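Long-range contacts in stage III sporulation protein AF (Bacillus subtilis, PDB 6DCS), which is a component of a sporulation-essential channel, this piece being its ring-building-motif domain, which probably takes part in ring assembly: residues K56-M62 and K112-E118; R12-L16 and L43-V49. All coordinates share one frame; numbering follows the deposited sequence.

Interaction 1 (K56-M62 and K112-E118); sequences KTISVYM and KITVHME. With SO4 (sulfate ion), chain D.
The parallel strand pair that ends a ring-building motif joins I58, S59, V60 and Y61 to I113, T114, V115 and H116, in register and with axes crossing at -21°. Its backbone bonds alternate between the strands: T114 N donates to I58 O at 2.9 Å, V60 N to T114 O, H116 N to V60 O, and M62 N to H116 O at 3.0 Å, whereas the bond from I58 N to K112 O is weak. CA-H...O contacts, such as I113 CA to I58 O at 3.4 Å, fill in between them.

The two faces differ in character. V60 CG2 meets I113 CG2 at 4.2 Å on the apolar side, where I113 and V115 also touch helix 81-106. The face bearing S59, Y61, T114 and H116 is more polar. Both aromatic side chains there set CG opposite the carbonyl carbon (chi1 -65° for Y61), and thus run side by side in one direction. Their planes lie near parallel but slid apart, with H116 CD2 over one face of the phenol, 3.5 Å from CZ, and H116 CB 3.4 Å from Y61 CD2. K42 NZ hydrogen-bonds to the Y61 hydroxyl, and R40 forms a cation-pi contact with the ring. Replacing Y61 with an alanine would probably leave the H116 imidazole freer to turn and K42 without its hydroxyl partner. At the other end, K56 NZ hydrogen-bonds to a sulfate oxygen, O3, at 2.8 Å.

Parallel neighbours linked through an intervening helix, here 81-106, are the mark of a beta-alpha-beta crossover.

Interaction 2 (R12-L16 and L43-V49); sequences RAYIL and LTAGEKV. With SO4 (sulfate ion), chain D; SO4 (sulfate ion), chain C.
At the edge of the ring-building motif, the start of its first helix leans on a strand end and the turn beyond it, with R12, I15 and L16 meeting L43, A45, E47, K48 and V49. V49 is the buried residue here, and its two methyls divide the work. CG1 lies 3.7 Å from I15 CG2, while CG2 rests 3.9 Å from R12 CG, against the aliphatic part of the arginine. With CG anti to the backbone N (chi1 -164°), L16 brings both of its methyls to A45 CB, CD2 at 4.0 Å, and CD1 also meets L43 CD2.

Beyond V49 the contact turns polar. R12 bends at chi3 (-83°), which brings NH1 to E47 O in a weak hydrogen bond; K48 NZ is placed at the edge of the guanidinium, though so close an approach of two donors is doubtful at this resolution. A sulfate ion lies by R12, its O2 3.0 Å from R12 NE and its O4 accepting a hydrogen bond from R12 N. E47 N donates to O2 of a second sulfate at 3.1 Å.

Helix 11-30 thus starts beside the end of strand 37-45, whose L43 and T44 in turn touch I55 and K56 of strand 55-63.

How the interactions relate
From the N terminus, helix 11-30 leads into strand 37-45, and interaction 2 closes this first loop by bringing the helix start back to the strand end. The chain then turns into strand 55-63, passes through helix 81-106 and returns as strand 113-116, where interaction 1 closes the second, larger loop. The two loops follow in series, neither nested nor crossed, with centres about 17 Å apart. They meet where the antiparallel strands 37-45 and 55-63 adjoin: K56 and T57 both face T44 in a classic beta bulge, T57 OG1 lies 2.9 Å from T44 OG1 in a probable hydrogen bond, and one sulfate bridges K56 NZ and E47 N.

Interaction 1 (K56-M62 and K112-E118)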
loop_
_atom_site.group_PDB
_atom_site.type_symbol
_atom_site.label_atom_id
_atom_site.label_comp_id
_atom_site.label_asym_id
_atom_site.label_seq_id
_atom_site.Cartn_x
_atom_site.Cartn_y
_atom_site.Cartn_z
ATOM N N LYS A 56 9.244 1.843 -10.631
ATOM C CA LYS A 56 8.266 1.183 -11.484
ATOM C C LYS A 56 6.972 0.824 -10.751
ATOM O O LYS A 56 5.898 0.884 -11.356
ATOM C CB LYS A 56 8.885 -0.074 -12.112
ATOM C CG LYS A 56 9.930 0.224 -13.199
ATOM C CD LYS A 56 9.812 -0.661 -14.439
ATOM C CE LYS A 56 10.909 -0.277 -15.427
ATOM N NZ LYS A 56 11.144 -1.316 -16.496
ATOM N N THR A 57 7.025 0.415 -9.480
ATOM C CA THR A 57 5.812 0.020 -8.770
ATOM C C THR A 57 5.986 0.246 -7.278
ATOM O O THR A 57 7.098 0.411 -6.774
ATOM C CB THR A 57 5.393 -1.461 -8.955
ATOM O OG1 THR A 57 6.292 -2.315 -8.230
ATOM C CG2 THR A 57 5.315 -1.878 -10.397
ATOM N N ILE A 58 4.838 0.253 -6.587
ATOM C CA ILE A 58 4.710 0.537 -5.165
ATOM C C ILE A 58 3.541 -0.251 -4.603
ATOM O O ILE A 58 2.377 0.041 -4.914
ATOM C CB ILE A 58 4.489 2.035 -4.894
ATOM C CG1 ILE A 58 5.471 2.883 -5.687
ATOM C CG2 ILE A 58 4.575 2.304 -3.408
ATOM C CD1 ILE A 58 5.241 4.337 -5.614
ATOM N N SER A 59 3.838 -1.242 -3.766
ATOM C CA SER A 59 2.803 -1.984 -3.065
ATOM C C SER A 59 2.658 -1.484 -1.628
ATOM O O SER A 59 3.655 -1.283 -0.925
ATOM C CB SER A 59 3.124 -3.464 -3.083
ATOM O OG SER A 59 2.633 -4.004 -4.289
ATOM N N VAL A 60 1.410 -1.300 -1.193
ATOM C CA VAL A 60 1.117 -0.813 0.152
ATOM C C VAL A 60 0.149 -1.744 0.872
ATOM O O VAL A 60 -0.921 -2.070 0.349
ATOM C CB VAL A 60 0.540 0.606 0.139
ATOM C CG1 VAL A 60 0.537 1.142 1.552
ATOM C CG2 VAL A 60 1.349 1.499 -0.793
ATOM N N TYR A 61 0.510 -2.133 2.087
ATOM C CA TYR A 61 -0.281 -3.044 2.898
ATOM C C TYR A 61 -0.798 -2.248 4.083
ATOM O O TYR A 61 -0.001 -1.740 4.880
ATOM C CB TYR A 61 0.568 -4.254 3.325
ATOM C CG TYR A 61 1.009 -5.136 2.143
ATOM C CD1 TYR A 61 2.084 -4.775 1.335
ATOM C CD2 TYR A 61 0.333 -6.307 1.827
ATOM C CE1 TYR A 61 2.471 -5.558 0.243
ATOM C CE2 TYR A 61 0.708 -7.081 0.753
ATOM C CZ TYR A 61 1.780 -6.716 -0.046
ATOM O OH TYR A 61 2.140 -7.527 -1.132
ATOM N N MET A 62 -2.124 -2.101 4.165
ATOM C CA MET A 62 -2.769 -1.199 5.114
ATOM C C MET A 62 -3.256 -1.987 6.315
ATOM O O MET A 62 -3.830 -3.065 6.157
ATOM C CB MET A 62 -3.939 -0.471 4.461
ATOM C CG MET A 62 -3.515 0.684 3.551
ATOM S SD MET A 62 -2.117 1.666 4.125
ATOM C CE MET A 62 -2.912 2.693 5.372
ATOM N N LYS A 112 0.896 3.396 -10.664
ATOM C CA LYS A 112 2.039 2.741 -10.057
ATOM C C LYS A 112 1.774 2.203 -8.666
ATOM O O LYS A 112 2.717 1.712 -8.031
ATOM C CB LYS A 112 3.226 3.701 -9.964
ATOM C CG LYS A 112 3.924 4.020 -11.263
ATOM C CD LYS A 112 5.162 4.890 -10.995
ATOM C CE LYS A 112 5.786 5.379 -12.301
ATOM N NZ LYS A 112 6.974 6.271 -12.058
ATOM N N ILE A 113 0.557 2.307 -8.147
ATOM C CA ILE A 113 0.314 2.008 -6.739
ATOM C C ILE A 113 -0.680 0.875 -6.635
ATOM O O ILE A 113 -1.814 0.988 -7.123
ATOM C CB ILE A 113 -0.185 3.231 -5.942
ATOM C CG1 ILE A 113 0.707 4.464 -6.167
ATOM C CG2 ILE A 113 -0.273 2.907 -4.459
ATOM C CD1 ILE A 113 0.173 5.772 -5.499
ATOM N N THR A 114 -0.274 -0.200 -5.981
ATOM C CA THR A 114 -1.192 -1.252 -5.577
ATOM C C THR A 114 -1.451 -1.081 -4.098
ATOM O O THR A 114 -0.509 -0.877 -3.333
ATOM C CB THR A 114 -0.634 -2.654 -5.861
ATOM O OG1 THR A 114 -0.197 -2.731 -7.224
ATOM C CG2 THR A 114 -1.710 -3.730 -5.618
ATOM N N VAL A 115 -2.709 -1.183 -3.693
ATOM C CA VAL A 115 -3.073 -1.091 -2.284
ATOM C C VAL A 115 -3.613 -2.449 -1.874
ATOM O O VAL A 115 -4.652 -2.883 -2.384
ATOM C CB VAL A 115 -4.108 0.019 -2.025
ATOM C CG1 VAL A 115 -4.557 -0.002 -0.565
ATOM C CG2 VAL A 115 -3.556 1.364 -2.400
ATOM N N HIS A 116 -2.917 -3.120 -0.957
ATOM C CA HIS A 116 -3.382 -4.389 -0.402
ATOM C C HIS A 116 -4.038 -4.140 0.954
ATOM O O HIS A 116 -3.441 -3.531 1.850
ATOM C CB HIS A 116 -2.239 -5.403 -0.287
ATOM C CG HIS A 116 -1.721 -5.888 -1.610
ATOM N ND1 HIS A 116 -2.389 -6.820 -2.377
ATOM C CD2 HIS A 116 -0.616 -5.549 -2.315
ATOM C CE1 HIS A 116 -1.717 -7.037 -3.494
ATOM N NE2 HIS A 116 -0.633 -6.281 -3.480
ATOM N N MET A 117 -5.268 -4.610 1.094
ATOM C CA MET A 117 -6.129 -4.230 2.206
ATOM C C MET A 117 -6.166 -5.339 3.254
ATOM O O MET A 117 -7.192 -5.967 3.506
ATOM C CB MET A 117 -7.532 -3.920 1.693
ATOM C CG MET A 117 -7.956 -2.465 1.800
ATOM S SD MET A 117 -7.331 -1.621 3.258
ATOM C CE MET A 117 -7.917 -2.719 4.564
ATOM N N GLU A 118 -5.024 -5.582 3.881
ATOM C CA GLU A 118 -5.001 -6.659 4.855
ATOM C C GLU A 118 -5.637 -6.181 6.157
ATOM O O GLU A 118 -5.667 -4.982 6.460
ATOM C CB GLU A 118 -3.576 -7.183 5.066
ATOM C CG GLU A 118 -3.304 -8.597 4.451
ATOM C CD GLU A 118 -4.232 -9.731 4.951
ATOM O OE1 GLU A 118 -5.351 -9.470 5.458
ATOM O OE2 GLU A 118 -3.823 -10.911 4.831
HETATM S S SO4 D . 14.612 -0.317 -17.164
HETATM O O1 SO4 D . 15.588 -0.718 -18.192
HETATM O O2 SO4 D . 14.460 -1.427 -16.210
HETATM O O3 SO4 D . 13.300 -0.018 -17.769
HETATM O O4 SO4 D . 15.100 0.889 -16.470
#

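Interaction 2 (R12-L16 and L43-V49)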
loop_
_atom_site.group_PDB
_atom_site.type_symbol
_atom_site.label_atom_id
_atom_site.label_comp_id
_atom_site.label_asym_id
_atom_site.label_seq_id
_atom_site.Cartn_x
_atom_site.Cartn_y
_atom_site.Cartn_z
ATOM N N ARG A 12 22.489 0.895 -5.915
ATOM C CA ARG A 12 21.158 1.087 -6.461
ATOM C C ARG A 12 20.098 0.757 -5.425
ATOM O O ARG A 12 19.114 1.483 -5.290
ATOM C CB ARG A 12 20.979 0.239 -7.713
ATOM C CG ARG A 12 21.233 0.979 -9.011
ATOM C CD ARG A 12 20.869 0.078 -10.188
ATOM N NE ARG A 12 21.949 -0.847 -10.554
ATOM C CZ ARG A 12 22.636 -0.779 -11.690
ATOM N NH1 ARG A 12 22.343 0.170 -12.563
ATOM N NH2 ARG A 12 23.604 -1.660 -11.952
ATOM N N ALA A 13 20.303 -0.304 -4.647
ATOM C CA ALA A 13 19.308 -0.628 -3.631
ATOM C C ALA A 13 19.297 0.405 -2.517
ATOM O O ALA A 13 18.225 0.785 -2.033
ATOM C CB ALA A 13 19.558 -2.007 -3.053
ATOM N N TYR A 14 20.479 0.870 -2.094
ATOM C CA TYR A 14 20.558 1.894 -1.056
ATOM C C TYR A 14 19.669 3.084 -1.393
ATOM O O TYR A 14 18.843 3.527 -0.578
ATOM C CB TYR A 14 22.003 2.366 -0.887
ATOM C CG TYR A 14 22.074 3.796 -0.385
ATOM C CD1 TYR A 14 21.751 4.095 0.927
ATOM C CD2 TYR A 14 22.440 4.836 -1.232
ATOM C CE1 TYR A 14 21.793 5.370 1.382
ATOM C CE2 TYR A 14 22.496 6.109 -0.790
ATOM C CZ TYR A 14 22.160 6.395 0.534
ATOM O OH TYR A 14 22.187 7.699 1.033
ATOM N N ILE A 15 19.872 3.638 -2.588
ATOM C CA ILE A 15 19.097 4.784 -3.029
ATOM C C ILE A 15 17.624 4.466 -2.940
ATOM O O ILE A 15 16.828 5.249 -2.389
ATOM C CB ILE A 15 19.505 5.164 -4.456
ATOM C CG1 ILE A 15 20.881 5.816 -4.428
ATOM C CG2 ILE A 15 18.467 6.048 -5.097
ATOM C CD1 ILE A 15 21.543 5.794 -5.780
ATOM N N LEU A 16 17.249 3.295 -3.458
ATOM C CA LEU A 16 15.866 2.843 -3.437
ATOM C C LEU A 16 15.335 2.699 -2.014
ATOM O O LEU A 16 14.157 2.969 -1.767
ATOM C CB LEU A 16 15.758 1.528 -4.198
ATOM C CG LEU A 16 14.369 1.086 -4.601
ATOM C CD1 LEU A 16 13.762 2.192 -5.381
ATOM C CD2 LEU A 16 14.387 -0.174 -5.440
ATOM N N LEU A 43 8.866 -1.353 -2.969
ATOM C CA LEU A 43 9.150 -0.740 -4.263
ATOM C C LEU A 43 9.888 -1.706 -5.207
ATOM O O LEU A 43 10.595 -2.630 -4.784
ATOM C CB LEU A 43 9.949 0.558 -4.096
ATOM C CG LEU A 43 9.227 1.852 -3.632
ATOM C CD1 LEU A 43 8.710 1.737 -2.233
ATOM C CD2 LEU A 43 10.204 2.978 -3.632
ATOM N N THR A 44 9.673 -1.510 -6.503
ATOM C CA THR A 44 10.481 -2.141 -7.532
ATOM C C THR A 44 11.047 -1.060 -8.447
ATOM O O THR A 44 10.456 0.014 -8.622
ATOM C CB THR A 44 9.699 -3.193 -8.365
ATOM O OG1 THR A 44 8.958 -2.568 -9.419
ATOM C CG2 THR A 44 8.746 -4.030 -7.505
ATOM N N ALA A 45 12.230 -1.341 -8.993
ATOM C CA ALA A 45 12.868 -0.439 -9.942
ATOM C C ALA A 45 13.755 -1.261 -10.867
ATOM O O ALA A 45 14.102 -2.404 -10.559
ATOM C CB ALA A 45 13.669 0.661 -9.236
ATOM N N GLY A 46 14.101 -0.665 -12.007
ATOM C CA GLY A 46 14.830 -1.300 -13.100
ATOM C C GLY A 46 16.278 -0.871 -13.154
ATOM O O GLY A 46 16.876 -0.503 -12.135
ATOM N N GLU A 47 16.852 -0.905 -14.363
ATOM C CA GLU A 47 18.305 -0.809 -14.484
ATOM C C GLU A 47 18.851 0.429 -13.799
ATOM O O GLU A 47 19.823 0.337 -13.045
ATOM C CB GLU A 47 18.759 -0.841 -15.945
ATOM C CG GLU A 47 20.293 -0.980 -16.047
ATOM C CD GLU A 47 20.698 -2.327 -16.612
ATOM O OE1 GLU A 47 19.862 -3.233 -16.487
ATOM O OE2 GLU A 47 21.829 -2.505 -17.132
ATOM N N LYS A 48 18.247 1.590 -14.031
ATOM C CA LYS A 48 18.752 2.819 -13.438
ATOM C C LYS A 48 17.815 3.320 -12.348
ATOM O O LYS A 48 16.603 3.073 -12.381
ATOM C CB LYS A 48 18.991 3.876 -14.510
ATOM C CG LYS A 48 19.774 3.339 -15.754
ATOM C CD LYS A 48 21.313 3.408 -15.618
ATOM C CE LYS A 48 21.857 2.240 -14.785
ATOM N NZ LYS A 48 23.150 2.583 -14.095
ATOM N N VAL A 49 18.426 3.944 -11.341
ATOM C CA VAL A 49 17.785 4.385 -10.116
ATOM C C VAL A 49 18.393 5.730 -9.750
ATOM O O VAL A 49 19.342 5.798 -8.958
ATOM C CB VAL A 49 17.977 3.372 -8.975
ATOM C CG1 VAL A 49 17.229 3.824 -7.727
ATOM C CG2 VAL A 49 17.515 1.984 -9.380
HETATM S S SO4 D . 14.612 -0.317 -17.164
HETATM O O1 SO4 D . 15.588 -0.718 -18.192
HETATM O O2 SO4 D . 14.460 -1.427 -16.210
HETATM O O3 SO4 D . 13.300 -0.018 -17.769
HETATM O O4 SO4 D . 15.100 0.889 -16.470
HETATM S S SO4 C . 25.064 -1.766 -7.649
HETATM O O1 SO4 C . 25.477 -3.192 -7.642
HETATM O O2 SO4 C . 24.456 -1.396 -8.930
HETATM O O3 SO4 C . 26.203 -0.885 -7.306
HETATM O O4 SO4 C . 23.988 -1.577 -6.679
#